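Esterase/lipase-like protein (Caldicellulosiruptor lactoaceticus 6A, PDB 6A6O) acts as a bifunctional hydrolase with acetyl esterase and 1,4-beta-xylosidase activities. Local coordinates at residues L216-D221 against V225-S230; I58-G63 against G136-L141; P212-W217 against M235-H240. All blocks are in the same frame, centred on the assembly; numbering follows the deposited sequence.

Contact 1 (L216-D221 against V225-S230)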
# COMPACT_ATOMS: atom_id res chain seq x y z
N LEU A 216 8.97 -3.27 7.56
CA LEU A 216 9.21 -4.16 6.43
C LEU A 216 9.43 -5.58 6.91
O LEU A 216 10.02 -5.80 7.97
CB LEU A 216 10.45 -3.77 5.60
CG LEU A 216 10.59 -2.35 5.08
CD1 LEU A 216 11.36 -1.52 6.12
CD2 LEU A 216 11.31 -2.34 3.73
N TRP A 217 8.98 -6.55 6.11
CA TRP A 217 9.41 -7.93 6.32
C TRP A 217 9.59 -8.65 4.99
O TRP A 217 9.04 -8.25 3.96
CB TRP A 217 8.46 -8.69 7.27
CG TRP A 217 7.16 -9.15 6.65
CD1 TRP A 217 5.99 -8.45 6.57
CD2 TRP A 217 6.91 -10.42 6.05
NE1 TRP A 217 5.02 -9.21 5.96
CE2 TRP A 217 5.55 -10.42 5.62
CE3 TRP A 217 7.68 -11.56 5.82
CZ2 TRP A 217 4.96 -11.53 4.98
CZ3 TRP A 217 7.10 -12.66 5.19
CH2 TRP A 217 5.75 -12.63 4.78
N HIS A 218 10.40 -9.71 5.03
CA HIS A 218 10.86 -10.41 3.82
C HIS A 218 11.43 -11.75 4.24
O HIS A 218 11.84 -11.93 5.39
CB HIS A 218 11.94 -9.58 3.09
CG HIS A 218 11.83 -9.58 1.59
ND1 HIS A 218 11.72 -8.42 0.87
CD2 HIS A 218 11.90 -10.59 0.68
CE1 HIS A 218 11.66 -8.71 -0.42
NE2 HIS A 218 11.78 -10.02 -0.56
N THR A 219 11.52 -12.69 3.30
CA THR A 219 12.30 -13.90 3.54
C THR A 219 13.61 -13.82 2.77
O THR A 219 13.66 -13.31 1.64
CB THR A 219 11.54 -15.19 3.18
OG1 THR A 219 11.16 -15.18 1.80
CG2 THR A 219 10.31 -15.32 4.04
N SER A 220 14.69 -14.31 3.38
CA SER A 220 16.00 -14.07 2.80
C SER A 220 16.19 -14.84 1.49
O SER A 220 16.89 -14.37 0.59
CB SER A 220 17.11 -14.40 3.81
OG SER A 220 17.54 -15.75 3.75
N ASP A 221 15.53 -15.99 1.34
CA ASP A 221 15.70 -16.81 0.15
C ASP A 221 14.57 -16.64 -0.86
O ASP A 221 14.44 -17.47 -1.78
CB ASP A 221 15.85 -18.29 0.55
CG ASP A 221 14.59 -18.89 1.15
OD1 ASP A 221 13.60 -18.15 1.40
OD2 ASP A 221 14.57 -20.12 1.36
N VAL A 225 11.24 -12.10 -5.53
CA VAL A 225 11.53 -10.70 -5.28
C VAL A 225 12.70 -10.71 -4.30
O VAL A 225 12.52 -11.07 -3.12
CB VAL A 225 10.31 -9.94 -4.73
CG1 VAL A 225 10.69 -8.49 -4.39
CG2 VAL A 225 9.16 -9.95 -5.75
N PRO A 226 13.90 -10.38 -4.76
CA PRO A 226 15.09 -10.48 -3.89
C PRO A 226 14.92 -9.68 -2.62
O PRO A 226 14.40 -8.56 -2.64
CB PRO A 226 16.21 -9.89 -4.77
CG PRO A 226 15.74 -10.13 -6.18
CD PRO A 226 14.24 -9.97 -6.14
N VAL A 227 15.38 -10.26 -1.50
CA VAL A 227 15.37 -9.58 -0.21
C VAL A 227 16.15 -8.27 -0.26
O VAL A 227 15.90 -7.38 0.56
CB VAL A 227 15.94 -10.55 0.86
CG1 VAL A 227 17.42 -10.86 0.58
CG2 VAL A 227 15.74 -10.01 2.29
N GLU A 228 17.10 -8.14 -1.19
CA GLU A 228 17.79 -6.86 -1.36
C GLU A 228 16.83 -5.68 -1.51
O GLU A 228 17.19 -4.55 -1.17
CB GLU A 228 18.69 -6.93 -2.60
CG GLU A 228 19.95 -7.76 -2.38
CD GLU A 228 19.81 -9.18 -2.90
OE1 GLU A 228 18.70 -9.76 -2.83
OE2 GLU A 228 20.83 -9.74 -3.37
N ASN A 229 15.62 -5.92 -2.02
CA ASN A 229 14.66 -4.83 -2.17
C ASN A 229 14.32 -4.20 -0.82
O ASN A 229 14.29 -2.97 -0.69
CB ASN A 229 13.40 -5.34 -2.88
CG ASN A 229 13.61 -5.51 -4.37
OD1 ASN A 229 13.49 -4.56 -5.12
ND2 ASN A 229 13.95 -6.74 -4.80
N SER A 230 14.06 -5.03 0.19
CA SER A 230 13.77 -4.52 1.53
C SER A 230 15.01 -3.91 2.16
O SER A 230 14.92 -2.89 2.85
CB SER A 230 13.22 -5.61 2.44
OG SER A 230 11.89 -5.93 2.08
O HOH W 1 15.93 -13.16 -1.75
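H218, near the end of strand 214-219, bonds to the connection and first residues leading into helix 228-239, within a beta-alpha-beta unit of what appears to be an alpha/beta-hydrolase fold. Its imidazole is gripped at both nitrogens. ND1 of H218 and OG of S230 form a nearly straight bond, 2.8 Å long at 171°, with OG in the ring plane. NE2 of H218 donates to O of V225 at 2.9 Å, a more bent bond that approaches from above the carbonyl plane. Two bonds at separate points of the rim fix the ring's rotation, and CA of V227 sits over one face as a CH-pi contact, 3.7 Å from the ring centroid.

In V227, CG2 lies anti to the backbone N and comes to 3.9 Å from CB of H218, whereas CG1, wedged between backbone N and carbonyl carbon (chi1 65°), meets O of S220 at 3.5 Å. Two residues earlier on the strand than H218, CD2 of L216 packs on the S230 backbone. The connecting turn holds D222, probably the acid of a Ser-His-Asp triad with S133 and H254; D222 accepts a bond from N of V225, whose side chain touches H254. A water joins the segments beside V227, giving a hydrogen to O of S220 at 2.8 Å and accepting one from N of V227 at 3.0 Å.

Contact 2 (I58-G63 against G136-L141)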
# COMPACT_ATOMS: atom_id res chain seq x y z
N ILE A 58 -5.07 0.89 4.60
CA ILE A 58 -5.50 0.49 3.26
C ILE A 58 -4.53 -0.56 2.76
O ILE A 58 -3.32 -0.31 2.71
CB ILE A 58 -5.55 1.69 2.30
CG1 ILE A 58 -6.39 2.83 2.89
CG2 ILE A 58 -6.11 1.25 0.94
CD1 ILE A 58 -6.30 4.13 2.09
N VAL A 59 -5.06 -1.71 2.37
CA VAL A 59 -4.26 -2.86 1.96
C VAL A 59 -4.10 -2.84 0.45
O VAL A 59 -5.10 -2.77 -0.28
CB VAL A 59 -4.90 -4.17 2.43
CG1 VAL A 59 -4.09 -5.35 1.88
CG2 VAL A 59 -4.97 -4.20 3.94
N PHE A 60 -2.84 -2.89 -0.02
CA PHE A 60 -2.52 -2.96 -1.44
C PHE A 60 -2.10 -4.39 -1.76
O PHE A 60 -0.95 -4.77 -1.48
CB PHE A 60 -1.37 -2.00 -1.80
CG PHE A 60 -1.66 -0.53 -1.63
CD1 PHE A 60 -2.80 -0.05 -1.01
CD2 PHE A 60 -0.74 0.39 -2.11
CE1 PHE A 60 -3.03 1.30 -0.88
CE2 PHE A 60 -0.95 1.75 -1.99
CZ PHE A 60 -2.09 2.21 -1.36
N PRO A 61 -2.96 -5.22 -2.35
CA PRO A 61 -2.56 -6.59 -2.68
C PRO A 61 -1.50 -6.60 -3.77
O PRO A 61 -1.36 -5.66 -4.56
CB PRO A 61 -3.86 -7.24 -3.16
CG PRO A 61 -4.67 -6.10 -3.67
CD PRO A 61 -4.32 -4.91 -2.83
N GLY A 62 -0.74 -7.71 -3.82
CA GLY A 62 0.25 -7.93 -4.86
C GLY A 62 -0.35 -8.60 -6.08
O GLY A 62 -1.57 -8.72 -6.23
N GLY A 63 0.53 -9.05 -6.98
CA GLY A 63 0.08 -9.60 -8.25
C GLY A 63 0.81 -9.10 -9.48
O GLY A 63 0.28 -9.17 -10.59
N GLY A 136 3.32 -3.78 -2.45
CA GLY A 136 4.28 -3.09 -1.60
C GLY A 136 5.08 -2.06 -2.37
O GLY A 136 5.44 -1.01 -1.84
N HIS A 137 5.38 -2.35 -3.64
CA HIS A 137 5.93 -1.31 -4.50
C HIS A 137 5.01 -0.09 -4.52
O HIS A 137 5.43 1.04 -4.25
CB HIS A 137 6.12 -1.85 -5.91
CG HIS A 137 6.79 -0.89 -6.84
ND1 HIS A 137 6.19 -0.41 -7.98
CD2 HIS A 137 8.02 -0.31 -6.78
CE1 HIS A 137 7.01 0.43 -8.59
NE2 HIS A 137 8.13 0.50 -7.89
N LEU A 138 3.73 -0.32 -4.83
CA LEU A 138 2.77 0.77 -4.88
C LEU A 138 2.68 1.51 -3.55
O LEU A 138 2.63 2.74 -3.51
CB LEU A 138 1.41 0.22 -5.31
CG LEU A 138 0.32 1.24 -5.57
CD1 LEU A 138 0.77 2.17 -6.66
CD2 LEU A 138 -0.94 0.48 -5.96
N ALA A 139 2.65 0.76 -2.44
CA ALA A 139 2.64 1.38 -1.11
C ALA A 139 3.90 2.22 -0.88
O ALA A 139 3.82 3.33 -0.33
CB ALA A 139 2.54 0.30 -0.04
N SER A 140 5.06 1.71 -1.28
CA SER A 140 6.29 2.46 -1.09
C SER A 140 6.31 3.71 -1.96
O SER A 140 6.94 4.71 -1.58
CB SER A 140 7.52 1.58 -1.37
OG SER A 140 7.71 1.34 -2.76
N LEU A 141 5.63 3.68 -3.11
CA LEU A 141 5.56 4.85 -3.98
C LEU A 141 4.67 5.93 -3.38
O LEU A 141 5.04 7.11 -3.34
CB LEU A 141 5.04 4.44 -5.36
CG LEU A 141 6.02 3.66 -6.23
CD1 LEU A 141 5.36 3.31 -7.55
CD2 LEU A 141 7.31 4.48 -6.44
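The F60 ring lies with one edge against the backbone of helix 134-142: N of A139 is near the ring plane, 3.4 Å from CD2 of F60, and C of L138 is also in plane. At another part of the rim, CG2 of I58, from the same strand, again sits in the plane. L138 approaches obliquely, its CG 3.7 Å from CD2 of F60, while CB of A139 stands 3.9 Å from that same CD2. The L138 side chain and the L138-A139 backbone thus meet the CD2-CE2 side of the ring's rim; no hydrogen bond crosses.

CG of L138 lies anti to its own backbone nitrogen (chi1 -174°), which brings CG and CD2 of L138 obliquely onto CD2 of F60. A106 of helix 101-115 touches both F60 and L138, and L90 of the adjacent strand touches F60, adding to the buried apolar surroundings.

The axes of strand 58-60 and helix 136-141 approach to 8.5 Å, their directions 129° apart. Such packing of a helix over a central parallel strand fits an alpha/beta hydrolase, and here the helix starts within the probable nucleophile elbow (G131, S133, G135).

Contact 3 (P212-W217 against M235-H240)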
# COMPACT_ATOMS: atom_id res chain seq x y z
N PRO A 212 6.94 8.48 6.06
CA PRO A 212 6.42 8.08 7.38
C PRO A 212 7.13 6.85 7.92
O PRO A 212 7.81 6.13 7.18
CB PRO A 212 4.93 7.76 7.10
CG PRO A 212 4.86 7.49 5.64
CD PRO A 212 5.91 8.37 5.01
N PRO A 213 6.98 6.59 9.22
CA PRO A 213 7.53 5.36 9.81
C PRO A 213 7.10 4.13 9.02
O PRO A 213 5.94 4.02 8.61
CB PRO A 213 6.95 5.35 11.22
CG PRO A 213 6.56 6.75 11.51
CD PRO A 213 6.22 7.40 10.20
N THR A 214 8.03 3.20 8.84
CA THR A 214 7.86 2.06 7.95
C THR A 214 8.23 0.77 8.68
O THR A 214 9.17 0.75 9.47
CB THR A 214 8.72 2.24 6.67
OG1 THR A 214 8.29 3.41 5.97
CG2 THR A 214 8.59 1.03 5.71
N PHE A 215 7.46 -0.29 8.41
CA PHE A 215 7.71 -1.64 8.88
C PHE A 215 7.88 -2.50 7.64
O PHE A 215 7.03 -2.45 6.74
CB PHE A 215 6.52 -2.13 9.73
CG PHE A 215 6.59 -3.58 10.19
CD1 PHE A 215 6.36 -4.63 9.31
CD2 PHE A 215 6.78 -3.87 11.54
CE1 PHE A 215 6.39 -5.96 9.76
CE2 PHE A 215 6.80 -5.19 12.00
CZ PHE A 215 6.61 -6.23 11.12
N LEU A 216 8.97 -3.27 7.56
CA LEU A 216 9.21 -4.16 6.43
C LEU A 216 9.43 -5.58 6.91
O LEU A 216 10.02 -5.80 7.97
CB LEU A 216 10.45 -3.77 5.60
CG LEU A 216 10.59 -2.35 5.08
CD1 LEU A 216 11.36 -1.52 6.12
CD2 LEU A 216 11.31 -2.34 3.73
N TRP A 217 8.98 -6.55 6.11
CA TRP A 217 9.41 -7.93 6.32
C TRP A 217 9.59 -8.65 4.99
O TRP A 217 9.04 -8.25 3.96
CB TRP A 217 8.46 -8.69 7.27
CG TRP A 217 7.16 -9.15 6.65
CD1 TRP A 217 5.99 -8.45 6.57
CD2 TRP A 217 6.91 -10.42 6.05
NE1 TRP A 217 5.02 -9.21 5.96
CE2 TRP A 217 5.55 -10.42 5.62
CE3 TRP A 217 7.68 -11.56 5.82
CZ2 TRP A 217 4.96 -11.53 4.98
CZ3 TRP A 217 7.10 -12.66 5.19
CH2 TRP A 217 5.75 -12.63 4.78
N MET A 235 18.03 0.91 4.03
CA MET A 235 19.20 1.80 3.98
C MET A 235 18.77 3.24 3.72
O MET A 235 19.30 4.18 4.33
CB MET A 235 20.18 1.33 2.91
CG MET A 235 20.98 0.08 3.21
SD MET A 235 22.36 0.40 4.36
CE MET A 235 23.45 1.43 3.38
N ALA A 236 17.79 3.42 2.83
CA ALA A 236 17.34 4.77 2.49
C ALA A 236 16.59 5.42 3.65
O ALA A 236 16.77 6.62 3.91
CB ALA A 236 16.46 4.72 1.23
N LEU A 237 15.75 4.66 4.35
CA LEU A 237 15.06 5.19 5.53
C LEU A 237 16.06 5.69 6.58
O LEU A 237 15.90 6.78 7.14
CB LEU A 237 14.14 4.13 6.12
CG LEU A 237 12.90 3.75 5.30
CD1 LEU A 237 12.36 2.40 5.77
CD2 LEU A 237 11.80 4.82 5.38
N LYS A 238 17.09 4.89 6.86
CA LYS A 238 18.10 5.35 7.81
C LYS A 238 18.83 6.58 7.28
O LYS A 238 19.06 7.54 8.03
CB LYS A 238 19.11 4.22 8.09
CG LYS A 238 20.36 4.70 8.84
CD LYS A 238 20.01 5.28 10.21
CE LYS A 238 21.18 6.09 10.78
NZ LYS A 238 22.33 5.20 11.06
N LYS A 239 19.21 6.56 6.01
CA LYS A 239 19.89 7.72 5.44
C LYS A 239 19.12 9.01 5.69
O LYS A 239 19.72 10.06 5.92
CB LYS A 239 20.12 7.50 3.94
CG LYS A 239 20.87 8.60 3.21
CD LYS A 239 20.97 8.24 1.73
CE LYS A 239 21.21 9.46 0.84
NZ LYS A 239 21.41 9.05 -0.59
N HIS A 240 17.79 8.94 5.67
CA HIS A 240 16.97 10.13 5.82
C HIS A 240 16.38 10.28 7.21
O HIS A 240 15.51 11.14 7.42
CB HIS A 240 15.88 10.14 4.76
CG HIS A 240 16.43 10.36 3.39
ND1 HIS A 240 16.70 11.62 2.90
CD2 HIS A 240 16.83 9.49 2.43
CE1 HIS A 240 17.22 11.51 1.69
NE2 HIS A 240 17.31 10.23 1.38
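OG1 of T214 donates to O of P212 at 3.0 Å, and the same hydroxyl oxygen lies 3.8 Å from CD2 of L237, so the one polar side-chain atom at this contact has its bond within its own segment while touching L237 of the helix. The donor stands at a C=O...donor angle of 149°, tilted 27° from the carbonyl plane. With OG1 beside the backbone N (chi1 -61°), the hydroxyl can turn back to the preceding loop, and CG2, anti to that nitrogen, remains available for apolar packing.

L237 is the sole residue of 235-240 that touches the strand segment, and it divides its two methyls. CD1 of L237 sits against the fork of the threonine, 3.8 Å from CB of T214 and between OG1 and CG2; CD2 goes to the hydroxyl. The two side chains cross at about a right angle. Toward the next strand position on that side, CD1 of L216 comes to 4.1 Å from CD1 of L237, these side chains sliding past one another in opposite directions. No hydrogen bond links the segments, and the joint buried surface is a modest 112 Å², evidence of packing through a few methyls.

This is helix-on-strand packing within the beta-alpha-beta unit of strand 214-219, helix 228-239 and strand 244-249. T214 and L216 project on the same side of their strand, and F233, one turn earlier on the helix, touches both. I167 and L169 of the neighbouring strand touch T214, L246 touches L216, and F244 adjoins L237, so L237 packs its helix onto strands 214-219 and 244-249.

From the N terminus, contact 2 closes first: strand 54-60 meets helix 134-142 after 72 intervening residues, tying the middle of the sheet to the helix that starts at the probable nucleophile elbow. It is complete before the other two begin. Contacts 3 and 1 both use strand 214-219 and share L216 and W217. Contact 1 closes a short turn of three residues, while contact 3 spans 17 and encloses that turn, so helix 228-239 is joined to its strand near both of its ends; the centres of contacts 1 and 3 lie about 14 Å apart. Contact 2 never touches either, its nearest atoms about 7 Å from each; the common sheet connects all three.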